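PDB 4QMK: type III secretion system effector protein ExoU from Pseudomonas fluorescens, which probably hydrolyses membrane phospholipids as a patatin-like phospholipase, delivered by type III secretion and likely brought to the plasma membrane by binding phosphatidylinositol 4,5-bisphosphate. Local coordinates for residues P66-L71 and V99-S104; A225-L230 and V258-N263; K329-I334 and S379-T384. All blocks are in the same frame, centred on the assembly; numbering follows the deposited sequence. Where two conformers were deposited one is given.

Interaction 1 of 3, residues P66-L71 and V99-S104; sequences PAHLVL and VVSGSS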
ATOM      1  N   PRO A  66      17.860 -15.648  24.495  1.00 35.03           N
ATOM      2  CA  PRO A  66      16.615 -15.213  23.857  1.00 34.94           C
ATOM      3  C   PRO A  66      16.748 -14.341  22.624  1.00 33.02           C
ATOM      4  O   PRO A  66      17.451 -13.357  22.650  1.00 35.38           O
ATOM      5  CB  PRO A  66      15.905 -14.437  24.946  1.00 33.90           C
ATOM      6  CG  PRO A  66      16.423 -15.013  26.195  1.00 34.71           C
ATOM      7  CD  PRO A  66      17.863 -15.353  25.926  1.00 33.90           C
ATOM      8  N   ALA A  67      16.080 -14.768  21.547  1.00 30.40           N
ATOM      9  CA  ALA A  67      15.993 -14.024  20.296  1.00 29.01           C
ATOM     10  C   ALA A  67      14.610 -13.347  20.130  1.00 26.68           C
ATOM     11  O   ALA A  67      14.468 -12.369  19.404  1.00 27.98           O
ATOM     12  CB  ALA A  67      16.244 -14.950  19.132  1.00 27.27           C
ATOM     13  N   HIS A  68      13.604 -13.854  20.812  1.00 23.72           N
ATOM     14  CA  HIS A  68      12.291 -13.275  20.731  1.00 25.30           C
ATOM     15  C   HIS A  68      11.771 -12.954  22.159  1.00 23.41           C
ATOM     16  O   HIS A  68      11.761 -13.794  23.029  1.00 23.30           O
ATOM     17  CB  HIS A  68      11.414 -14.280  19.978  1.00 26.25           C
ATOM     18  CG  HIS A  68      10.043 -13.800  19.666  1.00 28.24           C
ATOM     19  ND1 HIS A  68       9.104 -14.598  19.057  1.00 32.87           N
ATOM     20  CD2 HIS A  68       9.438 -12.612  19.873  1.00 31.83           C
ATOM     21  CE1 HIS A  68       7.982 -13.916  18.891  1.00 32.65           C
ATOM     22  NE2 HIS A  68       8.149 -12.713  19.401  1.00 29.34           N
ATOM     23  N   LEU A  69      11.390 -11.728  22.403  1.00 23.31           N
ATOM     24  CA  LEU A  69      10.832 -11.321  23.705  1.00 24.15           C
ATOM     25  C   LEU A  69       9.344 -11.152  23.474  1.00 22.27           C
ATOM     26  O   LEU A  69       8.931 -10.402  22.577  1.00 22.02           O
ATOM     27  CB  LEU A  69      11.459 -10.019  24.155  1.00 25.31           C
ATOM     28  CG  LEU A  69      10.964  -9.368  25.426  1.00 27.86           C
ATOM     29  CD1 LEU A  69      11.054 -10.281  26.648  1.00 29.57           C
ATOM     30  CD2 LEU A  69      11.815  -8.126  25.676  1.00 28.15           C
ATOM     31  N   VAL A  70       8.529 -11.881  24.217  1.00 20.09           N
ATOM     32  CA  VAL A  70       7.092 -11.785  24.024  1.00 20.05           C
ATOM     33  C   VAL A  70       6.474 -11.200  25.264  1.00 20.56           C
ATOM     34  O   VAL A  70       6.600 -11.788  26.331  1.00 20.15           O
ATOM     35  CB  VAL A  70       6.450 -13.197  23.787  1.00 19.59           C
ATOM     36  CG1 VAL A  70       4.967 -13.080  23.554  1.00 18.99           C
ATOM     37  CG2 VAL A  70       7.098 -13.898  22.587  1.00 20.05           C
ATOM     38  N   LEU A  71       5.760 -10.100  25.132  1.00 22.94           N
ATOM     39  CA  LEU A  71       5.059  -9.449  26.303  1.00 27.49           C
ATOM     40  C   LEU A  71       3.543  -9.632  26.237  1.00 30.24           C
ATOM     41  O   LEU A  71       2.892  -9.007  25.425  1.00 29.45           O
ATOM     42  CB  LEU A  71       5.398  -7.941  26.358  1.00 27.53           C
ATOM     43  CG  LEU A  71       6.893  -7.625  26.257  1.00 28.88           C
ATOM     44  CD1 LEU A  71       7.183  -6.165  26.351  1.00 31.97           C
ATOM     45  CD2 LEU A  71       7.630  -8.331  27.365  1.00 31.49           C
ATOM     46  N   VAL A  99      13.429  -9.701  17.944  1.00 29.49           N
ATOM     47  CA  VAL A  99      12.075  -9.372  17.654  1.00 28.43           C
ATOM     48  C   VAL A  99      11.376  -9.210  18.976  1.00 30.50           C
ATOM     49  O   VAL A  99      11.563 -10.019  19.908  1.00 32.25           O
ATOM     50  CB  VAL A  99      11.394 -10.540  16.946  1.00 28.22           C
ATOM     51  CG1 VAL A  99      10.053 -10.127  16.393  1.00 28.30           C
ATOM     52  CG2 VAL A  99      12.262 -11.069  15.838  1.00 29.07           C
ATOM     53  N   VAL A 100      10.573  -8.180  19.084  1.00 30.13           N
ATOM     54  CA  VAL A 100       9.819  -7.999  20.288  1.00 30.06           C
ATOM     55  C   VAL A 100       8.340  -8.069  19.949  1.00 27.33           C
ATOM     56  O   VAL A 100       7.884  -7.367  19.055  1.00 26.31           O
ATOM     57  CB  VAL A 100      10.139  -6.652  20.931  1.00 30.03           C
ATOM     58  CG1 VAL A 100       9.362  -6.511  22.239  1.00 29.97           C
ATOM     59  CG2 VAL A 100      11.623  -6.565  21.159  1.00 30.95           C
ATOM     60  N   SER A 101       7.598  -8.900  20.665  1.00 24.63           N
ATOM     61  CA  SER A 101       6.158  -8.954  20.440  1.00 24.95           C
ATOM     62  C   SER A 101       5.418  -8.461  21.635  1.00 24.49           C
ATOM     63  O   SER A 101       5.786  -8.743  22.787  1.00 24.51           O
ATOM     64  CB  SER A 101       5.722 -10.370  20.148  1.00 23.94           C
ATOM     65  OG  SER A 101       6.359 -10.811  18.974  1.00 24.60           O
ATOM     66  N   GLY A 102       4.349  -7.753  21.391  1.00 24.61           N
ATOM     67  CA  GLY A 102       3.585  -7.216  22.494  1.00 25.66           C
ATOM     68  C   GLY A 102       2.147  -7.451  22.271  1.00 27.08           C
ATOM     69  O   GLY A 102       1.631  -7.153  21.210  1.00 26.91           O
ATOM     70  N   SER A 103       1.483  -7.986  23.263  1.00 31.44           N
ATOM     71  CA  SER A 103       0.060  -8.288  23.117  1.00 38.89           C
ATOM     72  C   SER A 103      -0.814  -7.392  23.930  1.00 39.93           C
ATOM     73  O   SER A 103      -0.464  -7.007  25.045  1.00 38.22           O
ATOM     74  CB  SER A 103      -0.242  -9.714  23.512  1.00 42.41           C
ATOM     75  OG  SER A 103      -1.604  -9.733  23.803  1.00 54.35           O
ATOM     76  N   SER A 104      -1.954  -7.045  23.367  1.00 44.90           N
ATOM     77  CA  SER A 104      -2.899  -6.128  24.046  1.00 54.83           C
ATOM     78  C   SER A 104      -2.167  -4.918  24.593  1.00 48.26           C
ATOM     79  O   SER A 104      -1.438  -4.266  23.837  1.00 47.01           O
ATOM     80  CB  SER A 104      -3.700  -6.842  25.142  1.00 55.83           C
ATOM     81  OG  SER A 104      -4.445  -7.873  24.538  1.00 59.21           O
TER
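Leu69 and Val100 face each other in two parallel strands, 68-71 and 99-103, whose axes come within 4.6 Å and diverge by only 11°. The backbone bonds alternate from one strand to the other: Val99 N gives to Ala67 O, Leu69 N to Val99 O, Ser101 N to Leu69 O, Leu71 N to Ser101 O and Ser103 N to Leu71 O. The shortest of them joins Leu71 N to Ser101 O at 2.7 Å. CA-H...O contacts fill in between, such as Val100 CA to Leu69 O at 3.4 Å.

With helix 81-90 the two strands make a beta-alpha-beta unit of the patatin-like domain. Strand 99-103 runs into a Gly-x-Ser-x-Gly sequence, Gly102, Ser104 and Gly106, consistent with the nucleophile elbow of this family; Ser104 would then be the likely nucleophile, sitting just past the strand's end.

On the face carrying His68, Val70, Val99 and Ser101, the histidine reaches across to the neighbouring strand. Its CG lies anti to the backbone N (chi1 -174°), and NE2 hydrogen-bonds Ser101 OG at 2.6 Å, the hydroxyl lying at the ring edge, near its plane. Val70 CG2 sits 3.6 Å above one ring face, offset toward the rim, while His68 CD2 passes 3.4 Å from Val99 O. The other face belongs to Leu69, Leu71 and Val100: Leu71 CB rests 3.7 Å from Ser101 O, Val100 CG1 lies 3.9 Å from Leu69 O, and both leucines touch Met84 of helix 81-90.

Interaction 2 of 3, residues A225-L230 and V258-N263; sequences ATFRDL and VVFNAN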
ATOM      1  N   ALA A 225       7.660   6.196  13.262  1.00 40.67           N
ATOM      2  CA  ALA A 225       8.243   4.947  12.782  1.00 42.73           C
ATOM      3  C   ALA A 225       7.158   3.929  12.376  1.00 41.78           C
ATOM      4  O   ALA A 225       6.097   3.836  13.017  1.00 39.58           O
ATOM      5  CB  ALA A 225       9.128   4.336  13.848  1.00 43.99           C
ATOM      6  N   THR A 226       7.429   3.203  11.297  1.00 39.54           N
ATOM      7  CA  THR A 226       6.564   2.122  10.869  1.00 38.66           C
ATOM      8  C   THR A 226       7.253   0.816  11.154  1.00 37.64           C
ATOM      9  O   THR A 226       8.430   0.788  11.507  1.00 42.11           O
ATOM     10  CB  THR A 226       6.266   2.164   9.379  1.00 40.45           C
ATOM     11  OG1 THR A 226       7.501   2.174   8.642  1.00 41.79           O
ATOM     12  CG2 THR A 226       5.434   3.382   9.035  1.00 41.72           C
ATOM     13  N   PHE A 227       6.520  -0.272  10.980  1.00 32.80           N
ATOM     14  CA  PHE A 227       7.055  -1.601  11.163  1.00 29.27           C
ATOM     15  C   PHE A 227       8.164  -1.877  10.166  1.00 29.74           C
ATOM     16  O   PHE A 227       9.125  -2.530  10.501  1.00 27.22           O
ATOM     17  CB  PHE A 227       5.946  -2.663  10.987  1.00 29.86           C
ATOM     18  CG  PHE A 227       4.892  -2.636  12.066  1.00 25.58           C
ATOM     19  CD1 PHE A 227       5.058  -3.314  13.212  1.00 25.09           C
ATOM     20  CD2 PHE A 227       3.759  -1.928  11.908  1.00 26.51           C
ATOM     21  CE1 PHE A 227       4.111  -3.283  14.219  1.00 24.80           C
ATOM     22  CE2 PHE A 227       2.787  -1.891  12.915  1.00 26.58           C
ATOM     23  CZ  PHE A 227       2.963  -2.577  14.054  1.00 24.41           C
ATOM     24  N   ARG A 228       8.036  -1.363   8.948  1.00 33.25           N
ATOM     25  CA  ARG A 228       9.057  -1.580   7.932  1.00 39.27           C
ATOM     26  C   ARG A 228      10.334  -0.867   8.295  1.00 42.90           C
ATOM     27  O   ARG A 228      11.402  -1.347   7.950  1.00 47.68           O
ATOM     28  CB  ARG A 228       8.637  -1.138   6.505  1.00 46.05           C
ATOM     29  CG  ARG A 228       9.522  -1.784   5.414  1.00 54.03           C
ATOM     30  CD  ARG A 228       9.538  -1.057   4.060  1.00 63.74           C
ATOM     31  NE  ARG A 228       8.241  -1.013   3.365  1.00 73.92           N
ATOM     32  CZ  ARG A 228       7.678  -2.046   2.715  1.00 75.64           C
ATOM     33  NH1 ARG A 228       8.256  -3.247   2.697  1.00 78.50           N
ATOM     34  NH2 ARG A 228       6.506  -1.890   2.109  1.00 69.13           N
ATOM     35  N   ASP A 229      10.236   0.303   8.926  1.00 42.57           N
ATOM     36  CA  ASP A 229      11.426   1.020   9.319  1.00 43.70           C
ATOM     37  C   ASP A 229      12.178   0.202  10.298  1.00 40.81           C
ATOM     38  O   ASP A 229      13.400   0.094  10.216  1.00 42.59           O
ATOM     39  CB  ASP A 229      11.094   2.354   9.995  1.00 50.17           C
ATOM     40  CG  ASP A 229      10.571   3.370   9.043  1.00 57.55           C
ATOM     41  OD1 ASP A 229      10.928   3.293   7.839  1.00 68.48           O
ATOM     42  OD2 ASP A 229       9.781   4.238   9.484  1.00 61.28           O
ATOM     43  N   LEU A 230      11.454  -0.312  11.285  1.00 38.06           N
ATOM     44  CA  LEU A 230      12.066  -1.120  12.314  1.00 37.87           C
ATOM     45  C   LEU A 230      12.810  -2.312  11.718  1.00 36.76           C
ATOM     46  O   LEU A 230      13.973  -2.494  11.992  1.00 38.08           O
ATOM     47  CB  LEU A 230      11.017  -1.548  13.352  1.00 38.94           C
ATOM     48  CG  LEU A 230      10.576  -0.462  14.351  1.00 37.85           C
ATOM     49  CD1 LEU A 230       9.647  -1.039  15.398  1.00 39.00           C
ATOM     50  CD2 LEU A 230      11.753   0.143  15.062  1.00 35.79           C
ATOM     51  N   VAL A 258      -5.808 -10.050  15.805  1.00 26.15           N
ATOM     52  CA  VAL A 258      -5.360  -8.933  15.019  1.00 27.55           C
ATOM     53  C   VAL A 258      -3.833  -8.944  15.082  1.00 27.06           C
ATOM     54  O   VAL A 258      -3.264  -9.175  16.142  1.00 32.05           O
ATOM     55  CB  VAL A 258      -5.912  -7.656  15.597  1.00 29.64           C
ATOM     56  CG1 VAL A 258      -5.473  -6.456  14.805  1.00 30.87           C
ATOM     57  CG2 VAL A 258      -7.407  -7.742  15.642  1.00 34.31           C
ATOM     58  N   VAL A 259      -3.162  -8.734  13.961  1.00 26.66           N
ATOM     59  CA  VAL A 259      -1.675  -8.773  13.936  1.00 25.32           C
ATOM     60  C   VAL A 259      -1.067  -7.683  13.054  1.00 23.64           C
ATOM     61  O   VAL A 259      -1.347  -7.594  11.855  1.00 24.26           O
ATOM     62  CB  VAL A 259      -1.185 -10.147  13.409  1.00 26.09           C
ATOM     63  CG1 VAL A 259       0.336 -10.211  13.348  1.00 25.72           C
ATOM     64  CG2 VAL A 259      -1.762 -11.274  14.254  1.00 25.07           C
ATOM     65  N   PHE A 260      -0.271  -6.840  13.662  1.00 22.46           N
ATOM     66  CA  PHE A 260       0.439  -5.818  12.942  1.00 23.12           C
ATOM     67  C   PHE A 260       1.912  -6.195  12.975  1.00 22.73           C
ATOM     68  O   PHE A 260       2.417  -6.555  14.016  1.00 25.60           O
ATOM     69  CB  PHE A 260       0.282  -4.495  13.649  1.00 24.01           C
ATOM     70  CG  PHE A 260      -1.136  -4.000  13.754  1.00 22.83           C
ATOM     71  CD1 PHE A 260      -1.746  -3.388  12.676  1.00 25.74           C
ATOM     72  CD2 PHE A 260      -1.796  -4.075  14.913  1.00 22.13           C
ATOM     73  CE1 PHE A 260      -3.050  -2.951  12.748  1.00 26.32           C
ATOM     74  CE2 PHE A 260      -3.101  -3.631  15.021  1.00 24.45           C
ATOM     75  CZ  PHE A 260      -3.729  -3.075  13.930  1.00 25.95           C
ATOM     76  N   ASN A 261       2.590  -6.103  11.854  1.00 23.00           N
ATOM     77  CA  ASN A 261       4.030  -6.350  11.748  1.00 24.53           C
ATOM     78  C   ASN A 261       4.550  -5.980  10.334  1.00 26.67           C
ATOM     79  O   ASN A 261       3.776  -5.523   9.477  1.00 26.31           O
ATOM     80  CB  ASN A 261       4.348  -7.802  12.070  1.00 26.35           C
ATOM     81  CG  ASN A 261       3.703  -8.806  11.082  1.00 27.77           C
ATOM     82  OD1 ASN A 261       3.374  -8.486   9.920  1.00 27.58           O
ATOM     83  ND2 ASN A 261       3.509 -10.012  11.561  1.00 25.80           N
ATOM     84  N   ALA A 262       5.828  -6.199  10.065  1.00 28.81           N
ATOM     85  CA  ALA A 262       6.397  -5.746   8.785  1.00 31.69           C
ATOM     86  C   ALA A 262       5.846  -6.486   7.579  1.00 36.98           C
ATOM     87  O   ALA A 262       5.815  -5.945   6.470  1.00 40.22           O
ATOM     88  CB  ALA A 262       7.898  -5.828   8.802  1.00 31.47           C
ATOM     89  N   ASN A 263       5.395  -7.710   7.787  0.50 39.73           N
ATOM     90  CA  ASN A 263       4.874  -8.496   6.686  0.50 42.35           C
ATOM     91  C   ASN A 263       3.423  -8.154   6.279  0.50 41.85           C
ATOM     92  O   ASN A 263       3.129  -8.031   5.085  0.50 44.67           O
ATOM     93  CB  ASN A 263       5.083  -9.982   6.981  0.50 46.03           C
ATOM     94  CG  ASN A 263       6.563 -10.388   6.897  0.50 52.82           C
ATOM     95  OD1 ASN A 263       7.457  -9.542   6.687  0.50 55.14           O
ATOM     96  ND2 ASN A 263       6.830 -11.680   7.071  0.50 54.00           N
TER
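Phe227, in the first turn of helix 227-236, lays its ring against the chain at Phe260-Ala262, where strand 254-260 gives way to a loop. The helix start is a capping box: Thr226 N gives to Asp229 OD2 at 3.1 Å, meeting the oxygen from above the carboxylate plane, and Asp229 N returns a weak bond to Thr226 OG1. Arg218 also pairs with Asp229 OD2, so this carboxylate ties the cap to the preceding helix, 210-221, within the patatin-like region.

The contact between the segments is van der Waals packing, ring on backbone as much as side chain on side chain. Phe227 CG stands anti to the carbonyl carbon (chi1 -67°), and one ring face lies against backbone: Asn261 N is 3.9 Å above the plane over its centre, Phe260 C is displaced toward the rim, and Phe227 CD1 comes 3.5 Å from Asn261 CA. Further up the ring, CE1 lies 3.7 Å from Phe260 O. At the base, Phe227 CB and Ala262 CB are 4.3 Å apart, and the alanine methyl approaches Phe227 O. Both phenylalanine side chains also touch Ala273 of helix 270-278.

Polar bonds shape and anchor the loop. Asn261 CB points away from the helix segment; OD1 accepts from Leu264 N, with a weak bond from Asn263 N, while ND2 ties the loop to Asn244 of strand 242-251. The two aromatic side chains cross obliquely, with Phe227 CZ 3.3 Å from Phe260 CB.

Interaction 3 of 3, residues K329-I334 and S379-T384; sequences KDEALI and SEQTVT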
ATOM      1  N   LYS A 329      17.344 -24.201  16.914  1.00 65.94           N
ATOM      2  CA  LYS A 329      16.139 -23.900  17.678  1.00 65.40           C
ATOM      3  C   LYS A 329      16.209 -22.532  18.277  1.00 59.42           C
ATOM      4  O   LYS A 329      17.182 -22.194  18.916  1.00 60.50           O
ATOM      5  CB  LYS A 329      15.944 -24.921  18.791  1.00 76.77           C
ATOM      6  CG  LYS A 329      15.314 -26.226  18.329  1.00 92.15           C
ATOM      7  CD  LYS A 329      15.131 -27.212  19.484  1.00 82.87           C
ATOM      8  CE  LYS A 329      14.602 -28.562  18.992  1.00 88.03           C
ATOM      9  NZ  LYS A 329      14.682 -29.644  20.023  1.00 86.67           N
ATOM     10  N   ASP A 330      15.157 -21.750  18.085  1.00 58.83           N
ATOM     11  CA  ASP A 330      15.103 -20.419  18.643  1.00 61.04           C
ATOM     12  C   ASP A 330      14.648 -20.438  20.089  1.00 45.79           C
ATOM     13  O   ASP A 330      13.898 -21.292  20.508  1.00 43.45           O
ATOM     14  CB  ASP A 330      14.163 -19.541  17.832  1.00 76.19           C
ATOM     15  CG  ASP A 330      14.753 -19.139  16.505  1.00 91.89           C
ATOM     16  OD1 ASP A 330      15.733 -18.331  16.512  1.00 86.91           O
ATOM     17  OD2 ASP A 330      14.219 -19.617  15.464  1.00 84.16           O
ATOM     18  N   GLU A 331      15.135 -19.485  20.847  1.00 37.02           N
ATOM     19  CA  GLU A 331      14.746 -19.355  22.206  1.00 34.23           C
ATOM     20  C   GLU A 331      13.850 -18.108  22.305  1.00 32.52           C
ATOM     21  O   GLU A 331      14.122 -17.061  21.679  1.00 32.51           O
ATOM     22  CB  GLU A 331      15.986 -19.226  23.081  1.00 33.61           C
ATOM     23  CG  GLU A 331      15.711 -19.032  24.574  1.00 43.44           C
ATOM     24  CD  GLU A 331      15.417 -20.307  25.353  1.00 39.25           C
ATOM     25  OE1 GLU A 331      15.326 -21.388  24.745  1.00 44.25           O
ATOM     26  OE2 GLU A 331      15.277 -20.208  26.594  1.00 38.22           O
ATOM     27  N   ALA A 332      12.781 -18.226  23.079  1.00 26.08           N
ATOM     28  CA  ALA A 332      11.953 -17.100  23.361  1.00 24.55           C
ATOM     29  C   ALA A 332      12.022 -16.788  24.870  1.00 23.86           C
ATOM     30  O   ALA A 332      12.465 -17.632  25.668  1.00 23.98           O
ATOM     31  CB  ALA A 332      10.537 -17.411  22.981  1.00 23.39           C
ATOM     32  N   LEU A 333      11.606 -15.587  25.239  1.00 21.36           N
ATOM     33  CA  LEU A 333      11.361 -15.279  26.623  1.00 24.17           C
ATOM     34  C   LEU A 333       9.936 -14.760  26.572  1.00 25.02           C
ATOM     35  O   LEU A 333       9.646 -13.753  25.905  1.00 27.38           O
ATOM     36  CB  LEU A 333      12.309 -14.205  27.151  1.00 26.43           C
ATOM     37  CG  LEU A 333      12.051 -13.781  28.591  1.00 27.31           C
ATOM     38  CD1 LEU A 333      12.173 -14.935  29.555  1.00 26.49           C
ATOM     39  CD2 LEU A 333      13.101 -12.760  28.960  1.00 30.35           C
ATOM     40  N   ILE A 334       9.023 -15.455  27.231  1.00 23.05           N
ATOM     41  CA  ILE A 334       7.626 -15.103  27.153  1.00 22.44           C
ATOM     42  C   ILE A 334       7.291 -14.605  28.486  1.00 21.56           C
ATOM     43  O   ILE A 334       7.475 -15.315  29.467  1.00 22.49           O
ATOM     44  CB  ILE A 334       6.773 -16.358  26.807  1.00 22.00           C
ATOM     45  CG1 ILE A 334       7.201 -16.872  25.433  1.00 24.13           C
ATOM     46  CG2 ILE A 334       5.298 -16.008  26.830  1.00 21.29           C
ATOM     47  CD1 ILE A 334       6.765 -18.312  25.090  1.00 25.24           C
ATOM     48  N   SER A 379       6.338 -23.430  27.410  1.00 36.40           N
ATOM     49  CA  SER A 379       6.198 -23.207  28.852  1.00 35.66           C
ATOM     50  C   SER A 379       7.538 -23.200  29.563  1.00 32.15           C
ATOM     51  O   SER A 379       7.668 -22.555  30.557  1.00 31.07           O
ATOM     52  CB  SER A 379       5.162 -24.157  29.509  1.00 40.14           C
ATOM     53  OG  SER A 379       5.722 -25.375  29.880  1.00 44.51           O
ATOM     54  N   GLU A 380       8.546 -23.897  29.042  1.00 30.20           N
ATOM     55  CA  GLU A 380       9.888 -23.832  29.611  1.00 29.24           C
ATOM     56  C   GLU A 380      10.490 -22.444  29.372  1.00 27.49           C
ATOM     57  O   GLU A 380      11.366 -21.974  30.141  1.00 26.41           O
ATOM     58  CB  GLU A 380      10.802 -24.857  28.936  1.00 35.42           C
ATOM     59  CG  GLU A 380      10.617 -26.302  29.395  1.00 43.43           C
ATOM     60  CD  GLU A 380      11.228 -27.332  28.434  1.00 54.72           C
ATOM     61  OE1 GLU A 380      11.921 -26.941  27.469  1.00 71.00           O
ATOM     62  OE2 GLU A 380      11.001 -28.545  28.627  1.00 66.90           O
ATOM     63  N   GLN A 381      10.038 -21.789  28.308  1.00 23.45           N
ATOM     64  CA  GLN A 381      10.551 -20.503  27.947  1.00 23.35           C
ATOM     65  C   GLN A 381       9.734 -19.364  28.517  1.00 24.09           C
ATOM     66  O   GLN A 381       9.933 -18.212  28.153  1.00 21.39           O
ATOM     67  CB  GLN A 381      10.595 -20.412  26.441  1.00 23.17           C
ATOM     68  CG  GLN A 381      11.758 -21.219  25.893  1.00 25.18           C
ATOM     69  CD  GLN A 381      11.635 -21.565  24.420  1.00 25.19           C
ATOM     70  OE1 GLN A 381      11.543 -20.702  23.551  1.00 28.26           O
ATOM     71  NE2 GLN A 381      11.691 -22.821  24.142  1.00 26.59           N
ATOM     72  N   THR A 382       8.779 -19.696  29.385  1.00 24.86           N
ATOM     73  CA  THR A 382       7.861 -18.724  29.915  1.00 26.26           C
ATOM     74  C   THR A 382       8.318 -18.332  31.298  1.00 27.58           C
ATOM     75  O   THR A 382       8.693 -19.213  32.064  1.00 28.92           O
ATOM     76  CB  THR A 382       6.463 -19.331  30.029  1.00 28.06           C
ATOM     77  OG1 THR A 382       5.953 -19.590  28.707  1.00 32.60           O
ATOM     78  CG2 THR A 382       5.551 -18.432  30.752  1.00 27.06           C
ATOM     79  N   VAL A 383       8.290 -17.031  31.618  1.00 25.89           N
ATOM     80  CA  VAL A 383       8.607 -16.582  32.969  1.00 25.80           C
ATOM     81  C   VAL A 383       7.404 -15.830  33.518  1.00 27.23           C
ATOM     82  O   VAL A 383       6.804 -14.968  32.836  1.00 27.48           O
ATOM     83  CB  VAL A 383       9.909 -15.719  33.006  1.00 25.26           C
ATOM     84  CG1 VAL A 383       9.731 -14.411  32.295  1.00 23.78           C
ATOM     85  CG2 VAL A 383      10.373 -15.490  34.419  1.00 26.66           C
ATOM     86  N   THR A 384       7.069 -16.129  34.765  1.00 29.26           N
ATOM     87  CA  THR A 384       5.880 -15.556  35.434  1.00 31.03           C
ATOM     88  C   THR A 384       6.277 -14.534  36.502  1.00 31.87           C
ATOM     89  O   THR A 384       6.803 -14.881  37.538  1.00 32.53           O
ATOM     90  CB  THR A 384       5.034 -16.680  36.065  1.00 32.01           C
ATOM     91  OG1 THR A 384       4.641 -17.609  35.023  1.00 36.58           O
ATOM     92  CG2 THR A 384       3.815 -16.128  36.718  1.00 32.38           C
TER
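Ile334 pairs with Thr382 where strands 332-334 and 382-384 start to run in parallel, their directions 28° apart, with Ile334 N bonded to Gln381 O and Val383 N to Ile334 O. Gln381, the first residue to leave helix 374-380, carries the pairing one step further back with its side chain. Its CG lies beside the backbone N, and the extended chain beyond carries the amide toward Ala332. There OE1 accepts from Ala332 N at 2.8 Å, the donor tilted 28° from the amide plane. Where a regular strand would offer a backbone carbonyl, a side-chain amide accepts the bond.

The carboxylate of Glu331 stacks on that amide, the planes only 16° apart and Glu331 OE1 3.7 Å from Gln381 CD, while Glu331 OE2 forms a salt bridge with Arg429. Gln381 CB also closes to 3.4 Å from Ala332 O. Ile334 CB lies 3.8 Å from Thr382 OG1, a hydroxyl bonded to Phe378 O in helix 374-380. Leu333 CD1 meets Val383 CG1 at 3.7 Å.

Those last two side chains also touch His425 of helix 408-431, which packs over this side of the sheet, while strand 68-72 flanks strand 332-337 on its other edge.

How the interactions relate
All three contacts reach one mixed seven-stranded sheet, ordered 254-260, 242-251, 99-103, 68-72, 332-337, 382-389, 392-393, and they follow one another in series along the chain. Interactions 1 and 3 occupy four successive strands, 99-103 to 382-389, their centres about 10 Å apart. They join directly, since Val70 N lies 2.8 Å from Leu333 O and His68 O 2.9 Å from Leu333 N, both probable hydrogen bonds. Interaction 2 sits at the outermost strand 254-260, about 13 Å from interaction 1 and 23 Å from interaction 3 between centres; strand 242-251 bridges it to strand 99-103. The putative nucleophile elbow thus follows the end of strand 99-103, an inner strand with neighbours on both edges.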